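Long-range contacts in aldehyde dehydrogenase (Trypanosoma brucei, PDB 5NNO), which probably oxidises aldehydes to carboxylic acids with NAD+ as electron acceptor, and here binds NAD together with a benzoxaborole aldehyde: residues I253-T258 against S311-I316; R65-D70 against N128-L133. All coordinates share one frame; numbering follows the deposited sequence.

Both contacts are buried, and their centres lie about 9 Å apart. Interaction 1 joins the loop after helix 240-252 to the loop between helices 304-309 and 319-327, mainly through apolar surfaces and one glutamine amide. Interaction 2 joins different elements, the turn between helices 54-65 and 69-89 and the entry to helix 132-143, and depends on an arginine that meets a backbone carbonyl and a tyrosine ring. The two touch at Thr258 OG1 and Tyr129 OH, 2.7 Å apart, and again at Asn254 OD1 and Arg67 NE, also 2.7 Å apart, both probably hydrogen-bonded. Interaction 2 reaches both NAD and the aldehyde, whereas interaction 1 reaches the aldehyde through Thr258.

Interaction 1 (I253-T258 against S311-I316); sequences INAGQT and SDYPRI. With 92N (4-[(1-oxidanyl-3~{H}-2,1-benzoxaborol-5-yl)oxy]benzaldehyde), chain D.
Ala255 has the most surface buried here, its methyl sitting among Tyr313, Pro314 and Ile316. Its CB lies 3.6 Å from the carbonyl O of Pro314 and 3.8 Å from CD1 of Ile316. With CG of Tyr313 opposite its backbone N (chi1 -168°), the end of the ring reaches Ala255: CZ comes obliquely within 4.0 Å of the same CB, while the Tyr313 hydroxyl goes on to bond the carbonyl of Ile347. Beside the methyl, the ring of Pro314 rests on the backbone of Asn254, with CG 3.7 Å from Asn254 CA. Gln257 completes the contact: its extended side chain crosses that of Ile316 at about a right angle, and its amide lies by the backbone of Arg315 and Ile316. The loop is tightly turned, with an inverse gamma turn centred on Gln257. Within it, Asn254 ND2 donates to Gln257 O at 2.7 Å (153° at the hydrogen). Thr258, next to Ser259, a replaced residue at the predicted active-site position, touches the aldehyde oxygen O of the ligand with CG2 at 3.2 Å. Across the two segments the fit is mostly apolar, while polar groups of the 253-258 loop are met by its own bond and by Glu71, Arg67 and Asn128.

Interaction 2 (R65-D70 against N128-L133); sequences RRRHRD and NYPLLL. With NAD (nicotinamide-adenine-dinucleotide), chain C; 92N (4-[(1-oxidanyl-3~{H}-2,1-benzoxaborol-5-yl)oxy]benzaldehyde), chain D.
The guanidinium of Arg67 has Tyr129 over one face, with CD1 3.6 Å above it and displaced from its middle, and CD of Pro130 in plane at its edge. Its plane is inclined by 32° to the tyrosine ring, which it meets obliquely; C2 of the ligand 92N lies over one face of that ring, on the side away from Arg67, 3.7 Å from Tyr129 CE2. Arg67 NH2 also donates to Asn128 O at 2.7 Å, in a bent bond (132° at the hydrogen) tilted out of both the guanidinium and carbonyl planes. A kink at chi3 (-91°) turns the guanidinium out of line with the rest of its chain. Residues 128-133 follow strand 110-124 and lead into helix 132-143, a beta-alpha connection of the Rossmann-type NAD-binding domain of this family. On the cofactor side, Leu133 CD1 approaches the nicotinamide at C5N (3.4 Å), and Asn128 OD1 lies equally close to that carbon. Asn128 ND2 is hydrogen-bonded to Gln257 O. Leu132 CD2 packs at 3.7 Å from the ether oxygen O1 of 92N. Arg67 NH2 also forms a salt bridge with Glu76, and NE of the same arginine donates to Asn254 OD1.

Interaction 1 (I253-T258 against S311-I316)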
loop_
_atom_site.group_PDB
_atom_site.type_symbol
_atom_site.label_atom_id
_atom_site.label_comp_id
_atom_site.label_asym_id
_atom_site.label_seq_id
_atom_site.Cartn_x
_atom_site.Cartn_y
_atom_site.Cartn_z
ATOM N N ILE A 253 19.514 4.256 -24.927
ATOM C CA ILE A 253 18.279 3.445 -25.010
ATOM C C ILE A 253 17.009 4.338 -24.993
ATOM O O ILE A 253 16.876 5.216 -24.142
ATOM C CB ILE A 253 18.186 2.349 -23.903
ATOM C CG1 ILE A 253 18.295 2.964 -22.493
ATOM C CG2 ILE A 253 19.223 1.260 -24.149
ATOM C CD1 ILE A 253 18.337 1.976 -21.332
ATOM N N ASN A 254 16.153 4.125 -25.994
ATOM C CA ASN A 254 14.880 4.835 -26.187
ATOM C C ASN A 254 14.953 6.371 -26.323
ATOM O O ASN A 254 13.972 7.082 -26.017
ATOM C CB ASN A 254 13.898 4.442 -25.056
ATOM C CG ASN A 254 12.461 4.390 -25.519
ATOM O OD1 ASN A 254 12.145 3.745 -26.503
ATOM N ND2 ASN A 254 11.585 5.066 -24.798
ATOM N N ALA A 255 16.093 6.865 -26.818
ATOM C CA ALA A 255 16.444 8.300 -26.819
ATOM C C ALA A 255 16.217 8.960 -25.460
ATOM O O ALA A 255 15.582 10.011 -25.372
ATOM C CB ALA A 255 15.703 9.050 -27.926
ATOM N N GLY A 256 16.722 8.317 -24.402
ATOM C CA GLY A 256 16.564 8.803 -23.003
ATOM C C GLY A 256 15.219 8.604 -22.295
ATOM O O GLY A 256 15.092 8.862 -21.088
ATOM N N GLN A 257 14.215 8.115 -23.019
ATOM C CA GLN A 257 12.827 8.132 -22.560
ATOM C C GLN A 257 12.548 6.862 -21.786
ATOM O O GLN A 257 11.856 5.972 -22.239
ATOM C CB GLN A 257 11.910 8.279 -23.762
ATOM C CG GLN A 257 12.114 9.616 -24.448
ATOM C CD GLN A 257 11.564 9.658 -25.851
ATOM O OE1 GLN A 257 11.879 8.797 -26.699
ATOM N NE2 GLN A 257 10.739 10.671 -26.116
ATOM N N THR A 258 13.166 6.826 -20.619
ATOM C CA THR A 258 13.205 5.708 -19.706
ATOM C C THR A 258 13.229 6.312 -18.294
ATOM O O THR A 258 14.021 7.206 -18.016
ATOM C CB THR A 258 14.473 4.847 -19.923
ATOM O OG1 THR A 258 14.582 4.480 -21.314
ATOM C CG2 THR A 258 14.432 3.599 -19.086
ATOM N N SER A 311 17.543 4.479 -39.189
ATOM C CA SER A 311 18.671 4.264 -38.280
ATOM C C SER A 311 18.370 3.335 -37.109
ATOM O O SER A 311 17.204 2.933 -36.885
ATOM C CB SER A 311 19.166 5.609 -37.736
ATOM O OG SER A 311 18.302 6.144 -36.754
ATOM N N ASP A 312 19.428 3.014 -36.357
ATOM C CA ASP A 312 19.327 2.287 -35.084
ATOM C C ASP A 312 18.933 3.133 -33.876
ATOM O O ASP A 312 18.587 2.580 -32.830
ATOM C CB ASP A 312 20.676 1.626 -34.751
ATOM C CG ASP A 312 21.072 0.557 -35.741
ATOM O OD1 ASP A 312 20.261 0.158 -36.601
ATOM O OD2 ASP A 312 22.216 0.094 -35.633
ATOM N N TYR A 313 19.039 4.458 -33.993
ATOM C CA TYR A 313 18.704 5.375 -32.855
ATOM C C TYR A 313 17.186 5.629 -32.769
ATOM O O TYR A 313 16.573 5.921 -33.792
ATOM C CB TYR A 313 19.444 6.701 -33.011
ATOM C CG TYR A 313 19.408 7.590 -31.785
ATOM C CD1 TYR A 313 20.108 7.243 -30.620
ATOM C CD2 TYR A 313 18.685 8.780 -31.785
ATOM C CE1 TYR A 313 20.079 8.053 -29.496
ATOM C CE2 TYR A 313 18.648 9.589 -30.663
ATOM C CZ TYR A 313 19.354 9.219 -29.529
ATOM O OH TYR A 313 19.347 10.004 -28.431
ATOM N N PRO A 314 16.575 5.549 -31.564
ATOM C CA PRO A 314 15.113 5.790 -31.459
ATOM C C PRO A 314 14.703 7.262 -31.487
ATOM O O PRO A 314 15.558 8.133 -31.377
ATOM C CB PRO A 314 14.746 5.182 -30.095
ATOM C CG PRO A 314 15.967 4.436 -29.651
ATOM C CD PRO A 314 17.124 5.141 -30.261
ATOM N N ARG A 315 13.391 7.517 -31.597
ATOM C CA ARG A 315 12.841 8.874 -31.764
ATOM C C ARG A 315 12.198 9.434 -30.506
ATOM O O ARG A 315 11.896 8.691 -29.573
ATOM C CB ARG A 315 11.835 8.941 -32.917
ATOM C CG ARG A 315 10.519 8.261 -32.680
ATOM C CD ARG A 315 9.487 8.650 -33.721
ATOM N NE ARG A 315 9.806 8.172 -35.073
ATOM C CZ ARG A 315 9.374 7.037 -35.636
ATOM N NH1 ARG A 315 8.616 6.181 -34.962
ATOM N NH2 ARG A 315 9.731 6.745 -36.890
ATOM N N ILE A 316 11.985 10.750 -30.497
ATOM C CA ILE A 316 11.209 11.396 -29.444
ATOM C C ILE A 316 9.744 11.154 -29.794
ATOM O O ILE A 316 9.383 11.079 -30.969
ATOM C CB ILE A 316 11.526 12.912 -29.305
ATOM C CG1 ILE A 316 13.022 13.167 -29.132
ATOM C CG2 ILE A 316 10.782 13.526 -28.113
ATOM C CD1 ILE A 316 13.682 12.320 -28.072
HETATM C C9 92N D . 17.976 -3.503 -18.771
HETATM C C7 92N D . 15.279 -5.897 -17.936
HETATM C C3 92N D . 12.957 -0.853 -18.747
HETATM C C4 92N D . 12.717 -1.826 -17.787
HETATM C C5 92N D . 14.185 -3.776 -18.071
HETATM C C6 92N D . 14.127 -5.141 -17.848
HETATM C C1 92N D . 11.887 0.811 -17.343
HETATM C C2 92N D . 12.536 0.450 -18.526
HETATM C C11 92N D . 15.401 -3.166 -18.361
HETATM C C12 92N D . 12.094 -1.487 -16.596
HETATM O O 92N D . 11.538 3.121 -17.879
HETATM C C 92N D . 11.410 2.185 -17.118
HETATM C C13 92N D . 11.685 -0.181 -16.381
HETATM O O1 92N D . 12.923 -3.176 -18.063
HETATM C C10 92N D . 16.572 -3.922 -18.452
HETATM C C8 92N D . 16.512 -5.309 -18.238
HETATM O O3 92N D . 18.777 -4.716 -18.717
HETATM B B 92N D . 17.976 -5.807 -18.397
HETATM O O2 92N D . 18.471 -7.053 -18.246
#

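Interaction 2 (R65-D70 against N128-L133)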
loop_
_atom_site.group_PDB
_atom_site.type_symbol
_atom_site.label_atom_id
_atom_site.label_comp_id
_atom_site.label_asym_id
_atom_site.label_seq_id
_atom_site.Cartn_x
_atom_site.Cartn_y
_atom_site.Cartn_z
ATOM N N ARG A 65 8.259 3.489 -31.709
ATOM C CA ARG A 65 9.439 4.010 -31.011
ATOM C C ARG A 65 10.705 4.232 -31.875
ATOM O O ARG A 65 11.567 5.021 -31.501
ATOM C CB ARG A 65 9.775 3.101 -29.828
ATOM C CG ARG A 65 8.648 2.964 -28.801
ATOM C CD ARG A 65 8.617 4.116 -27.815
ATOM N NE ARG A 65 8.420 5.408 -28.475
ATOM C CZ ARG A 65 9.369 6.318 -28.705
ATOM N NH1 ARG A 65 9.026 7.464 -29.283
ATOM N NH2 ARG A 65 10.637 6.107 -28.349
ATOM N N ARG A 66 10.782 3.564 -33.024
ATOM C CA ARG A 66 12.020 3.449 -33.807
ATOM C C ARG A 66 13.140 2.769 -33.005
ATOM O O ARG A 66 14.313 3.088 -33.177
ATOM C CB ARG A 66 12.472 4.792 -34.418
ATOM C CG ARG A 66 13.127 4.626 -35.791
ATOM C CD ARG A 66 14.251 5.623 -36.104
ATOM N NE ARG A 66 13.723 6.971 -36.222
ATOM C CZ ARG A 66 14.199 8.103 -35.679
ATOM N NH1 ARG A 66 15.271 8.186 -34.896
ATOM N NH2 ARG A 66 13.520 9.186 -35.944
ATOM N N ARG A 67 12.764 1.821 -32.144
ATOM C CA ARG A 67 13.743 0.972 -31.453
ATOM C C ARG A 67 14.111 -0.234 -32.304
ATOM O O ARG A 67 13.327 -0.689 -33.134
ATOM C CB ARG A 67 13.228 0.512 -30.086
ATOM C CG ARG A 67 13.457 1.546 -29.006
ATOM C CD ARG A 67 13.311 0.993 -27.600
ATOM N NE ARG A 67 11.939 1.119 -27.118
ATOM C CZ ARG A 67 11.108 0.106 -26.855
ATOM N NH1 ARG A 67 11.460 -1.176 -27.034
ATOM N NH2 ARG A 67 9.884 0.359 -26.431
ATOM N N HIS A 68 15.320 -0.725 -32.102
ATOM C CA HIS A 68 15.847 -1.831 -32.874
ATOM C C HIS A 68 15.329 -3.071 -32.206
ATOM O O HIS A 68 15.072 -3.060 -31.004
ATOM C CB HIS A 68 17.380 -1.838 -32.866
ATOM C CG HIS A 68 17.990 -2.632 -33.980
ATOM N ND1 HIS A 68 18.405 -3.935 -33.829
ATOM C CD2 HIS A 68 18.284 -2.289 -35.261
ATOM C CE1 HIS A 68 18.908 -4.370 -34.975
ATOM N NE2 HIS A 68 18.850 -3.389 -35.858
ATOM N N ARG A 69 15.188 -4.128 -32.996
ATOM C CA ARG A 69 14.677 -5.421 -32.544
ATOM C C ARG A 69 15.465 -5.987 -31.362
ATOM O O ARG A 69 14.878 -6.549 -30.440
ATOM C CB ARG A 69 14.724 -6.414 -33.709
ATOM C CG ARG A 69 14.106 -7.775 -33.459
ATOM C CD ARG A 69 14.324 -8.646 -34.693
ATOM N NE ARG A 69 13.568 -9.903 -34.637
ATOM C CZ ARG A 69 13.877 -10.950 -33.869
ATOM N NH1 ARG A 69 14.939 -10.942 -33.055
ATOM N NH2 ARG A 69 13.116 -12.029 -33.910
ATOM N N ASP A 70 16.789 -5.852 -31.411
ATOM C CA ASP A 70 17.664 -6.318 -30.334
ATOM C C ASP A 70 17.528 -5.487 -29.058
ATOM O O ASP A 70 17.641 -6.039 -27.969
ATOM C CB ASP A 70 19.130 -6.323 -30.786
ATOM C CG ASP A 70 19.389 -7.289 -31.925
ATOM O OD1 ASP A 70 18.413 -7.811 -32.501
ATOM O OD2 ASP A 70 20.570 -7.500 -32.264
ATOM N N ASN A 128 6.510 4.320 -23.619
ATOM C CA ASN A 128 7.965 4.159 -23.891
ATOM C C ASN A 128 8.511 2.711 -24.019
ATOM O O ASN A 128 9.499 2.457 -24.757
ATOM C CB ASN A 128 8.807 4.976 -22.914
ATOM C CG ASN A 128 8.648 4.540 -21.474
ATOM O OD1 ASN A 128 7.580 4.073 -21.076
ATOM N ND2 ASN A 128 9.710 4.703 -20.679
ATOM N N TYR A 129 7.887 1.797 -23.282
ATOM C CA TYR A 129 8.094 0.372 -23.415
ATOM C C TYR A 129 6.689 -0.227 -23.362
ATOM O O TYR A 129 6.248 -0.707 -22.320
ATOM C CB TYR A 129 8.972 -0.144 -22.284
ATOM C CG TYR A 129 10.350 0.449 -22.337
ATOM C CD1 TYR A 129 11.365 -0.115 -23.144
ATOM C CD2 TYR A 129 10.647 1.620 -21.649
ATOM C CE1 TYR A 129 12.625 0.449 -23.215
ATOM C CE2 TYR A 129 11.919 2.181 -21.700
ATOM C CZ TYR A 129 12.903 1.602 -22.488
ATOM O OH TYR A 129 14.151 2.172 -22.545
ATOM N N PRO A 130 5.974 -0.186 -24.502
ATOM C CA PRO A 130 4.528 -0.382 -24.474
ATOM C C PRO A 130 4.040 -1.791 -24.160
ATOM O O PRO A 130 2.981 -1.922 -23.515
ATOM C CB PRO A 130 4.062 0.072 -25.863
ATOM C CG PRO A 130 5.299 0.032 -26.740
ATOM C CD PRO A 130 6.501 0.069 -25.859
ATOM N N LEU A 131 4.769 -2.824 -24.593
ATOM C CA LEU A 131 4.395 -4.208 -24.253
ATOM C C LEU A 131 4.744 -4.577 -22.793
ATOM O O LEU A 131 3.859 -4.944 -22.006
ATOM C CB LEU A 131 5.020 -5.209 -25.224
ATOM C CG LEU A 131 4.388 -6.610 -25.228
ATOM C CD1 LEU A 131 2.939 -6.547 -25.655
ATOM C CD2 LEU A 131 5.144 -7.535 -26.168
ATOM N N LEU A 132 6.026 -4.478 -22.458
ATOM C CA LEU A 132 6.535 -4.705 -21.113
ATOM C C LEU A 132 5.702 -4.040 -20.008
ATOM O O LEU A 132 5.433 -4.659 -18.979
ATOM C CB LEU A 132 7.982 -4.186 -21.020
ATOM C CG LEU A 132 8.615 -4.120 -19.612
ATOM C CD1 LEU A 132 9.348 -5.393 -19.271
ATOM C CD2 LEU A 132 9.539 -2.934 -19.447
ATOM N N LEU A 133 5.336 -2.775 -20.207
ATOM C CA LEU A 133 4.677 -1.999 -19.159
ATOM C C LEU A 133 3.135 -2.106 -19.121
ATOM O O LEU A 133 2.485 -1.398 -18.357
ATOM C CB LEU A 133 5.144 -0.531 -19.207
ATOM C CG LEU A 133 6.637 -0.302 -18.928
ATOM C CD1 LEU A 133 6.970 1.171 -18.985
ATOM C CD2 LEU A 133 7.042 -0.836 -17.566
HETATM P PA NAD C . 1.370 9.566 -20.006
HETATM O O1A NAD C . 1.020 11.040 -19.925
HETATM O O2A NAD C . 1.413 8.815 -21.324
HETATM O O5B NAD C . 0.347 8.798 -19.015
HETATM C C5B NAD C . 0.239 7.373 -18.941
HETATM C C4B NAD C . -1.213 6.906 -19.070
HETATM O O4B NAD C . -2.084 7.871 -18.458
HETATM C C3B NAD C . -1.689 6.702 -20.514
HETATM O O3B NAD C . -2.298 5.410 -20.677
HETATM C C2B NAD C . -2.704 7.801 -20.758
HETATM O O2B NAD C . -3.797 7.349 -21.565
HETATM C C1B NAD C . -3.162 8.163 -19.346
HETATM N N9A NAD C . -3.603 9.571 -19.179
HETATM C C8A NAD C . -3.056 10.706 -19.675
HETATM N N7A NAD C . -3.788 11.795 -19.299
HETATM C C5A NAD C . -4.813 11.345 -18.545
HETATM C C6A NAD C . -5.962 11.931 -17.823
HETATM N N6A NAD C . -6.149 13.255 -17.839
HETATM N N1A NAD C . -6.809 11.118 -17.159
HETATM C C2A NAD C . -6.632 9.783 -17.135
HETATM N N3A NAD C . -5.610 9.180 -17.769
HETATM C C4A NAD C . -4.689 9.889 -18.476
HETATM O O3 NAD C . 2.812 9.418 -19.320
HETATM P PN NAD C . 4.033 10.299 -19.900
HETATM O O1N NAD C . 3.902 11.728 -19.414
HETATM O O2N NAD C . 4.138 10.075 -21.384
HETATM O O5D NAD C . 5.257 9.619 -19.101
HETATM C C5D NAD C . 5.486 10.205 -17.827
HETATM C C4D NAD C . 6.304 9.384 -16.862
HETATM O O4D NAD C . 6.090 7.974 -16.875
HETATM C C3D NAD C . 7.775 9.570 -17.128
HETATM O O3D NAD C . 8.180 10.776 -16.489
HETATM C C2D NAD C . 8.373 8.313 -16.537
HETATM O O2D NAD C . 9.266 8.647 -15.480
HETATM C C1D NAD C . 7.162 7.489 -16.070
HETATM N N1N NAD C . 7.416 6.059 -16.220
HETATM C C2N NAD C . 7.600 5.283 -15.129
HETATM C C3N NAD C . 7.884 3.917 -15.262
HETATM C C7N NAD C . 8.093 3.005 -14.086
HETATM O O7N NAD C . 7.772 1.835 -14.195
HETATM N N7N NAD C . 8.620 3.467 -12.953
HETATM C C4N NAD C . 7.966 3.377 -16.540
HETATM C C5N NAD C . 7.769 4.194 -17.639
HETATM C C6N NAD C . 7.497 5.539 -17.454
HETATM C C9 92N D . 17.976 -3.503 -18.771
HETATM C C7 92N D . 15.279 -5.897 -17.936
HETATM C C3 92N D . 12.957 -0.853 -18.747
HETATM C C4 92N D . 12.717 -1.826 -17.787
HETATM C C5 92N D . 14.185 -3.776 -18.071
HETATM C C6 92N D . 14.127 -5.141 -17.848
HETATM C C1 92N D . 11.887 0.811 -17.343
HETATM C C2 92N D . 12.536 0.450 -18.526
HETATM C C11 92N D . 15.401 -3.166 -18.361
HETATM C C12 92N D . 12.094 -1.487 -16.596
HETATM O O 92N D . 11.538 3.121 -17.879
HETATM C C 92N D . 11.410 2.185 -17.118
HETATM C C13 92N D . 11.685 -0.181 -16.381
HETATM O O1 92N D . 12.923 -3.176 -18.063
HETATM C C10 92N D . 16.572 -3.922 -18.452
HETATM C C8 92N D . 16.512 -5.309 -18.238
HETATM O O3 92N D . 18.777 -4.716 -18.717
HETATM B B 92N D . 17.976 -5.807 -18.397
HETATM O O2 92N D . 18.471 -7.053 -18.246
#